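Local coordinates for pantothenate kinase (PDB 3TQC), which phosphorylates pantothenate with ATP to give 4'-phosphopantothenate, the first of the five steps from pantothenate to coenzyme A, at residues I13-G25 and A309-I321. Numbering follows the deposited sequence.
Sequences ITPYLQFNRQQWG and ADHSIQKVYLRKI. With ADP (adenosine-5'-diphosphate), chain D.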
loop_
_atom_site.group_PDB
_atom_site.type_symbol
_atom_site.label_atom_id
_atom_site.label_comp_id
_atom_site.label_asym_id
_atom_site.label_seq_id
_atom_site.Cartn_x
_atom_site.Cartn_y
_atom_site.Cartn_z
ATOM N N ILE B 13 17.197 -5.500 -9.347
ATOM C CA ILE B 13 17.049 -6.932 -9.775
ATOM C C ILE B 13 15.649 -7.469 -9.426
ATOM O O ILE B 13 14.709 -7.283 -10.217
ATOM C CB ILE B 13 18.170 -7.836 -9.187
ATOM C CG1 ILE B 13 18.124 -9.216 -9.838
ATOM C CG2 ILE B 13 18.055 -7.957 -7.649
ATOM C CD1 ILE B 13 19.051 -10.229 -9.198
ATOM N N THR B 14 15.480 -8.113 -8.266
ATOM C CA THR B 14 14.150 -8.564 -7.869
ATOM C C THR B 14 13.786 -8.281 -6.412
ATOM O O THR B 14 14.541 -8.572 -5.498
ATOM C CB THR B 14 13.895 -10.062 -8.195
ATOM O OG1 THR B 14 12.534 -10.377 -7.884
ATOM C CG2 THR B 14 14.845 -10.988 -7.417
ATOM N N PRO B 15 12.606 -7.684 -6.202
ATOM C CA PRO B 15 12.153 -7.393 -4.851
ATOM C C PRO B 15 11.466 -8.578 -4.187
ATOM O O PRO B 15 10.906 -8.432 -3.101
ATOM C CB PRO B 15 11.176 -6.232 -5.065
ATOM C CG PRO B 15 10.601 -6.509 -6.427
ATOM C CD PRO B 15 11.767 -7.015 -7.223
ATOM N N TYR B 16 11.520 -9.734 -4.829
ATOM C CA TYR B 16 10.914 -10.949 -4.306
ATOM C C TYR B 16 11.922 -12.053 -4.046
ATOM O O TYR B 16 12.791 -12.322 -4.882
ATOM C CB TYR B 16 9.915 -11.509 -5.310
ATOM C CG TYR B 16 8.703 -10.677 -5.518
ATOM C CD1 TYR B 16 7.590 -10.841 -4.718
ATOM C CD2 TYR B 16 8.661 -9.724 -6.527
ATOM C CE1 TYR B 16 6.468 -10.084 -4.913
ATOM C CE2 TYR B 16 7.542 -8.962 -6.734
ATOM C CZ TYR B 16 6.450 -9.143 -5.925
ATOM O OH TYR B 16 5.327 -8.390 -6.127
ATOM N N LEU B 17 11.776 -12.697 -2.887
ATOM C CA LEU B 17 12.314 -14.029 -2.669
ATOM C C LEU B 17 11.502 -14.939 -3.555
ATOM O O LEU B 17 10.291 -14.799 -3.650
ATOM C CB LEU B 17 12.133 -14.509 -1.221
ATOM C CG LEU B 17 12.806 -13.733 -0.108
ATOM C CD1 LEU B 17 12.471 -14.377 1.246
ATOM C CD2 LEU B 17 14.316 -13.624 -0.337
ATOM N N GLN B 18 12.186 -15.887 -4.173
ATOM C CA GLN B 18 11.578 -16.819 -5.093
ATOM C C GLN B 18 11.821 -18.221 -4.594
ATOM O O GLN B 18 12.905 -18.506 -4.132
ATOM C CB GLN B 18 12.185 -16.620 -6.481
ATOM C CG GLN B 18 11.481 -15.487 -7.195
ATOM C CD GLN B 18 12.254 -14.922 -8.346
ATOM O OE1 GLN B 18 12.624 -15.642 -9.254
ATOM N NE2 GLN B 18 12.492 -13.605 -8.318
ATOM N N PHE B 19 10.796 -19.068 -4.683
ATOM C CA PHE B 19 10.883 -20.486 -4.304
ATOM C C PHE B 19 10.238 -21.359 -5.365
ATOM O O PHE B 19 9.091 -21.141 -5.725
ATOM C CB PHE B 19 10.104 -20.772 -3.009
ATOM C CG PHE B 19 10.442 -19.881 -1.863
ATOM C CD1 PHE B 19 11.281 -20.326 -0.851
ATOM C CD2 PHE B 19 9.872 -18.626 -1.754
ATOM C CE1 PHE B 19 11.568 -19.505 0.250
ATOM C CE2 PHE B 19 10.158 -17.794 -0.663
ATOM C CZ PHE B 19 11.012 -18.225 0.328
ATOM N N ASN B 20 10.942 -22.358 -5.858
ATOM C CA ASN B 20 10.258 -23.451 -6.538
ATOM C C ASN B 20 9.695 -24.375 -5.445
ATOM O O ASN B 20 9.837 -24.105 -4.248
ATOM C CB ASN B 20 11.195 -24.192 -7.487
ATOM C CG ASN B 20 12.351 -24.873 -6.768
ATOM O OD1 ASN B 20 12.274 -25.170 -5.574
ATOM N ND2 ASN B 20 13.431 -25.116 -7.498
ATOM N N ARG B 21 9.069 -25.465 -5.846
ATOM C CA ARG B 21 8.442 -26.352 -4.881
ATOM C C ARG B 21 9.438 -26.961 -3.886
ATOM O O ARG B 21 9.149 -27.039 -2.693
ATOM C CB ARG B 21 7.668 -27.459 -5.595
ATOM C CG ARG B 21 6.294 -27.607 -5.009
ATOM C CD ARG B 21 5.634 -28.848 -5.492
ATOM N NE ARG B 21 4.784 -29.405 -4.444
ATOM C CZ ARG B 21 3.532 -29.047 -4.191
ATOM N NH1 ARG B 21 2.926 -28.100 -4.905
ATOM N NH2 ARG B 21 2.878 -29.661 -3.211
ATOM N N GLN B 22 10.598 -27.393 -4.373
ATOM C CA GLN B 22 11.641 -27.943 -3.491
ATOM C C GLN B 22 12.027 -26.902 -2.445
ATOM O O GLN B 22 12.114 -27.196 -1.247
ATOM C CB GLN B 22 12.884 -28.378 -4.290
ATOM C CG GLN B 22 13.874 -29.276 -3.532
ATOM C CD GLN B 22 14.830 -28.522 -2.582
ATOM O OE1 GLN B 22 15.285 -27.398 -2.869
ATOM N NE2 GLN B 22 15.148 -29.150 -1.450
ATOM N N GLN B 23 12.250 -25.680 -2.899
ATOM C CA GLN B 23 12.727 -24.633 -2.008
ATOM C C GLN B 23 11.675 -24.323 -0.955
ATOM O O GLN B 23 11.994 -24.177 0.213
ATOM C CB GLN B 23 13.106 -23.389 -2.806
ATOM C CG GLN B 23 14.518 -23.437 -3.350
ATOM C CD GLN B 23 14.706 -22.585 -4.589
ATOM O OE1 GLN B 23 13.750 -22.022 -5.125
ATOM N NE2 GLN B 23 15.947 -22.502 -5.063
ATOM N N TRP B 24 10.416 -24.257 -1.371
ATOM C CA TRP B 24 9.322 -24.024 -0.433
ATOM C C TRP B 24 9.240 -25.119 0.638
ATOM O O TRP B 24 8.918 -24.826 1.795
ATOM C CB TRP B 24 7.988 -23.911 -1.175
ATOM C CG TRP B 24 6.888 -23.469 -0.287
ATOM C CD1 TRP B 24 5.887 -24.237 0.222
ATOM C CD2 TRP B 24 6.696 -22.151 0.243
ATOM N NE1 TRP B 24 5.071 -23.473 1.016
ATOM C CE2 TRP B 24 5.558 -22.194 1.060
ATOM C CE3 TRP B 24 7.392 -20.949 0.121
ATOM C CZ2 TRP B 24 5.090 -21.082 1.738
ATOM C CZ3 TRP B 24 6.922 -19.842 0.782
ATOM C CH2 TRP B 24 5.780 -19.911 1.581
ATOM N N GLY B 25 9.519 -26.363 0.241
ATOM C CA GLY B 25 9.565 -27.507 1.164
ATOM C C GLY B 25 10.797 -27.589 2.052
ATOM O O GLY B 25 10.827 -28.378 2.995
ATOM N N ALA B 309 -1.098 -26.204 -14.147
ATOM C CA ALA B 309 -2.438 -26.547 -14.665
ATOM C C ALA B 309 -3.223 -27.522 -13.778
ATOM O O ALA B 309 -4.454 -27.571 -13.836
ATOM C CB ALA B 309 -2.335 -27.109 -16.102
ATOM N N ASP B 310 -2.518 -28.310 -12.973
ATOM C CA ASP B 310 -3.178 -29.223 -12.049
ATOM C C ASP B 310 -3.488 -28.558 -10.700
ATOM O O ASP B 310 -3.870 -29.238 -9.769
ATOM C CB ASP B 310 -2.319 -30.478 -11.850
ATOM C CG ASP B 310 -1.000 -30.181 -11.133
ATOM O OD1 ASP B 310 -0.801 -29.015 -10.727
ATOM O OD2 ASP B 310 -0.177 -31.111 -10.976
ATOM N N HIS B 311 -3.308 -27.239 -10.619
ATOM C CA HIS B 311 -3.509 -26.431 -9.404
ATOM C C HIS B 311 -2.362 -26.430 -8.390
ATOM O O HIS B 311 -2.365 -25.618 -7.455
ATOM C CB HIS B 311 -4.801 -26.792 -8.668
ATOM C CG HIS B 311 -6.036 -26.371 -9.386
ATOM N ND1 HIS B 311 -6.617 -25.142 -9.189
ATOM C CD2 HIS B 311 -6.818 -27.023 -10.282
ATOM C CE1 HIS B 311 -7.700 -25.050 -9.938
ATOM N NE2 HIS B 311 -7.845 -26.177 -10.612
ATOM N N SER B 312 -1.394 -27.316 -8.561
ATOM C CA SER B 312 -0.294 -27.400 -7.624
ATOM C C SER B 312 0.528 -26.119 -7.713
ATOM O O SER B 312 0.679 -25.544 -8.790
ATOM C CB SER B 312 0.547 -28.662 -7.877
ATOM O OG SER B 312 1.142 -28.644 -9.155
ATOM N N ILE B 313 0.993 -25.631 -6.567
ATOM C CA ILE B 313 1.827 -24.457 -6.542
ATOM C C ILE B 313 3.208 -24.860 -7.013
ATOM O O ILE B 313 3.793 -25.789 -6.474
ATOM C CB ILE B 313 1.908 -23.835 -5.142
ATOM C CG1 ILE B 313 0.527 -23.377 -4.684
ATOM C CG2 ILE B 313 2.864 -22.628 -5.135
ATOM C CD1 ILE B 313 -0.162 -22.485 -5.676
ATOM N N GLN B 314 3.706 -24.170 -8.039
ATOM C CA GLN B 314 5.018 -24.451 -8.602
ATOM C C GLN B 314 6.021 -23.350 -8.319
ATOM O O GLN B 314 7.228 -23.586 -8.384
ATOM C CB GLN B 314 4.922 -24.683 -10.107
ATOM C CG GLN B 314 4.190 -25.983 -10.514
ATOM C CD GLN B 314 4.657 -27.259 -9.768
ATOM O OE1 GLN B 314 3.829 -28.007 -9.209
ATOM N NE2 GLN B 314 5.977 -27.500 -9.752
ATOM N N LYS B 315 5.541 -22.159 -7.991
ATOM C CA LYS B 315 6.430 -21.074 -7.650
ATOM C C LYS B 315 5.771 -20.158 -6.630
ATOM O O LYS B 315 4.570 -19.866 -6.740
ATOM C CB LYS B 315 6.779 -20.309 -8.928
ATOM C CG LYS B 315 8.132 -19.608 -8.925
ATOM C CD LYS B 315 8.581 -19.228 -10.362
ATOM C CE LYS B 315 8.506 -20.397 -11.401
ATOM N NZ LYS B 315 9.194 -20.111 -12.713
ATOM N N VAL B 316 6.539 -19.724 -5.638
ATOM C CA VAL B 316 6.100 -18.699 -4.685
ATOM C C VAL B 316 7.054 -17.519 -4.722
ATOM O O VAL B 316 8.268 -17.693 -4.679
ATOM C CB VAL B 316 6.043 -19.250 -3.245
ATOM C CG1 VAL B 316 5.506 -18.208 -2.299
ATOM C CG2 VAL B 316 5.189 -20.505 -3.209
ATOM N N TYR B 317 6.496 -16.317 -4.861
ATOM C CA TYR B 317 7.258 -15.080 -4.762
ATOM C C TYR B 317 6.873 -14.430 -3.451
ATOM O O TYR B 317 5.700 -14.348 -3.127
ATOM C CB TYR B 317 6.911 -14.131 -5.895
ATOM C CG TYR B 317 7.306 -14.600 -7.270
ATOM C CD1 TYR B 317 8.507 -14.208 -7.835
ATOM C CD2 TYR B 317 6.465 -15.418 -8.024
ATOM C CE1 TYR B 317 8.868 -14.619 -9.103
ATOM C CE2 TYR B 317 6.822 -15.829 -9.301
ATOM C CZ TYR B 317 8.026 -15.431 -9.827
ATOM O OH TYR B 317 8.398 -15.840 -11.093
ATOM N N LEU B 318 7.850 -13.972 -2.686
ATOM C CA LEU B 318 7.561 -13.284 -1.443
ATOM C C LEU B 318 8.427 -12.036 -1.417
ATOM O O LEU B 318 9.656 -12.111 -1.587
ATOM C CB LEU B 318 7.865 -14.197 -0.239
ATOM C CG LEU B 318 7.729 -13.615 1.179
ATOM C CD1 LEU B 318 6.317 -13.167 1.515
ATOM C CD2 LEU B 318 8.186 -14.655 2.183
ATOM N N ARG B 319 7.793 -10.891 -1.216
ATOM C CA ARG B 319 8.526 -9.632 -1.142
ATOM C C ARG B 319 9.639 -9.699 -0.102
ATOM O O ARG B 319 9.439 -10.185 1.029
ATOM C CB ARG B 319 7.598 -8.462 -0.820
ATOM C CG ARG B 319 6.811 -7.912 -2.021
ATOM C CD ARG B 319 7.709 -7.242 -3.064
ATOM N NE ARG B 319 8.548 -6.206 -2.459
ATOM C CZ ARG B 319 8.168 -4.952 -2.203
ATOM N NH1 ARG B 319 6.962 -4.527 -2.527
ATOM N NH2 ARG B 319 9.022 -4.110 -1.619
ATOM N N LYS B 320 10.819 -9.224 -0.484
ATOM C CA LYS B 320 11.928 -9.186 0.459
ATOM C C LYS B 320 11.622 -8.159 1.538
ATOM O O LYS B 320 11.041 -7.119 1.259
ATOM C CB LYS B 320 13.222 -8.830 -0.235
ATOM C CG LYS B 320 13.622 -9.801 -1.323
ATOM C CD LYS B 320 14.882 -9.332 -2.026
ATOM C CE LYS B 320 15.356 -10.327 -3.073
ATOM N NZ LYS B 320 16.429 -9.785 -3.952
ATOM N N ILE B 321 12.001 -8.464 2.767
ATOM C CA ILE B 321 11.835 -7.526 3.856
ATOM C C ILE B 321 13.166 -7.347 4.559
ATOM O O ILE B 321 14.205 -7.917 4.151
ATOM C CB ILE B 321 10.721 -7.962 4.854
ATOM C CG1 ILE B 321 10.997 -9.328 5.488
ATOM C CG2 ILE B 321 9.390 -8.044 4.170
ATOM C CD1 ILE B 321 10.179 -9.536 6.799
ATOM O OXT ILE B 321 13.238 -6.610 5.540
HETATM P PB ADP D . -12.073 -18.257 -7.402
HETATM O O1B ADP D . -12.531 -18.187 -5.980
HETATM O O2B ADP D . -10.789 -17.509 -7.653
HETATM O O3B ADP D . -13.133 -17.950 -8.435
HETATM P PA ADP D . -12.210 -21.028 -6.819
HETATM O O1A ADP D . -11.485 -20.921 -5.499
HETATM O O2A ADP D . -13.701 -21.138 -6.879
HETATM O O3A ADP D . -11.758 -19.794 -7.740
HETATM O "O5'" ADP D . -11.625 -22.269 -7.611
HETATM C "C5'" ADP D . -11.758 -22.367 -9.019
HETATM C "C4'" ADP D . -11.882 -23.832 -9.412
HETATM O "O4'" ADP D . -10.634 -24.496 -9.239
HETATM C "C3'" ADP D . -12.869 -24.577 -8.539
HETATM O "O3'" ADP D . -13.546 -25.539 -9.349
HETATM C "C2'" ADP D . -12.037 -25.245 -7.474
HETATM O "O2'" ADP D . -12.601 -26.482 -7.073
HETATM C "C1'" ADP D . -10.713 -25.457 -8.177
HETATM N N9 ADP D . -9.530 -25.278 -7.312
HETATM C C8 ADP D . -9.163 -24.132 -6.721
HETATM N N7 ADP D . -8.018 -24.298 -6.022
HETATM C C5 ADP D . -7.654 -25.574 -6.175
HETATM C C6 ADP D . -6.530 -26.374 -5.695
HETATM N N6 ADP D . -5.601 -25.789 -4.900
HETATM N N1 ADP D . -6.491 -27.664 -6.072
HETATM C C2 ADP D . -7.435 -28.226 -6.859
HETATM N N3 ADP D . -8.493 -27.535 -7.335
HETATM C C4 ADP D . -8.640 -26.223 -7.025
HETATM O O HOH W 1 10.869 -17.223 -10.233
HETATM O O HOH W 2 8.731 -26.351 -9.043
#
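Pro15 O takes two donors from consecutive residues, Lys320 N at 2.7 Å in a nearly straight bond and Arg319 NE in a weak, bent one; Arg319 NH1 is hydrogen-bonded to Asp225 O of the second subunit. Lys320 runs its extended chain past Leu17 N and sets NZ 2.7 Å from Thr14 O; the same ammonium also bonds Ser169 O of the second subunit. Between these ends and Arg21, strands 16-20 and 313-319 pair antiparallel, Leu17 with Leu318 and Phe19 with Val316 exchanging backbone bonds in both directions. On one face of the sheet Gln18 lays CG against Tyr317 CD1 (3.3 Å), and a water joins Gln18 OE1 to Tyr317 OH. The edge of the Tyr317 ring points at the face of Tyr16 in a T-shaped stack (planes 81° apart), while the Arg319 chain, bent at CB-CG and again at CG-CD (chi2 -67°, chi3 -54°), brings CD over a Tyr16 face, 3.8 Å from the centroid. On the opposite face Val316 CG2 lies over the Trp24 ring, whose CE3 in turn covers a face of Phe19. Arg21 NH1 donates to Ile313 O (2.9 Å), its guanidinium also salt-bridged to Glu54 and Glu57. Ahead of strand 313-319, His311 lays a ring face on the adenine of ADP. Strand 16-20 is one of two edge strands of the P-loop kinase sheet, with 313-319 between it and 303-307, and helix 52-84 packed against Trp24 and Leu318.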